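Local coordinates for uncharacterized protein Ta0194 (Thermoplasma acidophilum DSM 1728, PDB 3BDI) that is of unknown function but probably acts as a serine hydrolase of the alpha/beta hydrolase superfamily, ABHD14 family, on a substrate not yet identified, at residues Tyr60-Pro65 with Phe89-Tyr93. Numbering follows the deposited sequence.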
# COMPACT_ATOMS: atom_id res chain seq x y z
N TYR A 60 6.28 -6.76 -3.55
CA TYR A 60 5.43 -7.81 -2.96
C TYR A 60 3.99 -7.31 -2.96
O TYR A 60 3.75 -6.15 -2.64
CB TYR A 60 5.82 -8.04 -1.50
CG TYR A 60 7.26 -8.47 -1.31
CD1 TYR A 60 8.27 -7.54 -1.20
CD2 TYR A 60 7.59 -9.80 -1.30
CE1 TYR A 60 9.60 -7.94 -1.03
CE2 TYR A 60 8.93 -10.20 -1.11
CZ TYR A 60 9.90 -9.26 -1.00
OH TYR A 60 11.24 -9.65 -0.84
N ALA A 61 3.02 -8.17 -3.29
CA ALA A 61 1.61 -7.75 -3.25
C ALA A 61 0.73 -8.94 -2.87
O ALA A 61 0.58 -9.86 -3.68
CB ALA A 61 1.17 -7.22 -4.61
N PRO A 62 0.19 -8.98 -1.65
CA PRO A 62 -0.74 -10.05 -1.25
C PRO A 62 -2.20 -9.70 -1.49
O PRO A 62 -2.57 -8.53 -1.58
CB PRO A 62 -0.50 -10.15 0.24
CG PRO A 62 -0.19 -8.75 0.65
CD PRO A 62 0.46 -8.05 -0.54
N ASP A 63 -3.03 -10.74 -1.54
CA ASP A 63 -4.48 -10.58 -1.34
C ASP A 63 -4.70 -10.58 0.17
O ASP A 63 -4.19 -11.46 0.89
CB ASP A 63 -5.28 -11.67 -2.00
CG ASP A 63 -5.26 -11.60 -3.51
OD1 ASP A 63 -4.76 -10.62 -4.08
OD2 ASP A 63 -5.76 -12.57 -4.13
N TYR A 64 -5.37 -9.55 0.68
CA TYR A 64 -5.63 -9.43 2.11
C TYR A 64 -6.46 -10.64 2.54
O TYR A 64 -7.36 -11.04 1.82
CB TYR A 64 -6.35 -8.11 2.45
CG TYR A 64 -6.27 -7.82 3.95
CD1 TYR A 64 -5.11 -7.31 4.51
CD2 TYR A 64 -7.25 -8.27 4.79
CE1 TYR A 64 -4.96 -7.21 5.84
CE2 TYR A 64 -7.11 -8.17 6.16
CZ TYR A 64 -5.99 -7.61 6.68
OH TYR A 64 -5.76 -7.52 8.01
N PRO A 65 -6.20 -11.22 3.72
CA PRO A 65 -7.07 -12.31 4.20
C PRO A 65 -8.55 -12.01 4.08
O PRO A 65 -8.99 -10.96 4.50
CB PRO A 65 -6.61 -12.50 5.66
CG PRO A 65 -5.13 -12.14 5.60
CD PRO A 65 -5.06 -10.98 4.66
N PHE A 89 -1.12 -7.80 10.38
CA PHE A 89 -0.94 -8.50 9.12
C PHE A 89 0.25 -7.98 8.36
O PHE A 89 1.09 -8.75 7.91
CB PHE A 89 -2.16 -8.43 8.22
CG PHE A 89 -1.93 -9.15 6.94
CD1 PHE A 89 -1.87 -10.51 6.89
CD2 PHE A 89 -1.68 -8.44 5.77
CE1 PHE A 89 -1.57 -11.16 5.70
CE2 PHE A 89 -1.41 -9.09 4.60
CZ PHE A 89 -1.37 -10.45 4.59
N ILE A 90 0.35 -6.66 8.18
CA ILE A 90 1.43 -6.13 7.34
C ILE A 90 2.81 -6.42 7.94
O ILE A 90 3.73 -6.88 7.23
CB ILE A 90 1.21 -4.64 7.00
CG1 ILE A 90 -0.03 -4.55 6.11
CG2 ILE A 90 2.48 -4.04 6.34
CD1 ILE A 90 -0.43 -3.14 5.64
N ARG A 91 2.93 -6.22 9.25
CA ARG A 91 4.17 -6.57 9.96
C ARG A 91 4.53 -8.05 9.77
O ARG A 91 5.65 -8.39 9.41
CB ARG A 91 4.02 -6.28 11.43
CG ARG A 91 5.29 -6.53 12.22
CD ARG A 91 5.05 -6.32 13.67
NE ARG A 91 4.59 -7.53 14.35
CZ ARG A 91 3.33 -7.86 14.61
NH1 ARG A 91 2.31 -7.10 14.22
NH2 ARG A 91 3.08 -8.97 15.27
N ASP A 92 3.55 -8.91 10.01
CA ASP A 92 3.77 -10.37 9.94
C ASP A 92 4.05 -10.86 8.53
O ASP A 92 4.79 -11.81 8.32
CB ASP A 92 2.56 -11.10 10.55
CG ASP A 92 2.44 -10.93 12.07
OD1 ASP A 92 3.35 -10.31 12.67
OD2 ASP A 92 1.40 -11.30 12.65
N TYR A 93 3.39 -10.22 7.56
CA TYR A 93 3.55 -10.53 6.14
C TYR A 93 4.96 -10.16 5.65
O TYR A 93 5.59 -10.95 4.98
CB TYR A 93 2.49 -9.75 5.34
CG TYR A 93 2.67 -9.85 3.85
CD1 TYR A 93 2.41 -11.01 3.16
CD2 TYR A 93 3.17 -8.75 3.14
CE1 TYR A 93 2.58 -11.06 1.81
CE2 TYR A 93 3.33 -8.78 1.79
CZ TYR A 93 3.08 -9.96 1.11
OH TYR A 93 3.26 -10.04 -0.25
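Pro65 and Pro62 each lay ring carbons over the face of an aromatic side chain sent out from the helix. Pro65 CD sits 3.8 Å from the centroid of the Phe89 ring and 17° off its normal, a CH-pi contact; the opposite face of Phe89 is taken by Tyr93 CB, one helical turn on. Pro62 CG makes the second CH-pi contact, 3.5 Å from Tyr93 CZ and shifted toward that hydroxyl-bearing carbon. Phe89 and Tyr93 both hold CG anti to the backbone N, which points their rings toward segment 60-65: Tyr93 to Pro62 at the strand end, Phe89 to Tyr64 and Pro65 in the loop, with Pro62 CG at the Phe89 edge.

The place is a beta-alpha-beta crossover of the alpha/beta hydrolase fold: strand 57-62 runs into a loop, and helix 83-96, its short segment at 129° to the strand, packs against the sheet on the way to parallel strand 102-107. At the loop end of this buried contact Tyr64 lies near, without touching, the probable nucleophile elbow around Ser108.

The Tyr64 and Phe89 rings meet obliquely, centroids 5.0 Å apart and planes at 68°, their side chains running alongside each other but pointing opposite ways; Tyr64 CE1 comes to 3.5 Å from Phe89 CD2. Pro65 CD also lies over the centre of the Tyr64 ring, filling the corner between the two rings.

No hydrogen bond joins the two segments. Tyr93 OH passes 3.4 Å from Pro62 CD and 3.5 Å from Tyr60 CB and is hydrogen-bonded with Gln18 OE1 on strand 14-21, while Tyr64 OH is hydrogen-bonded with the backbone O of Tyr76.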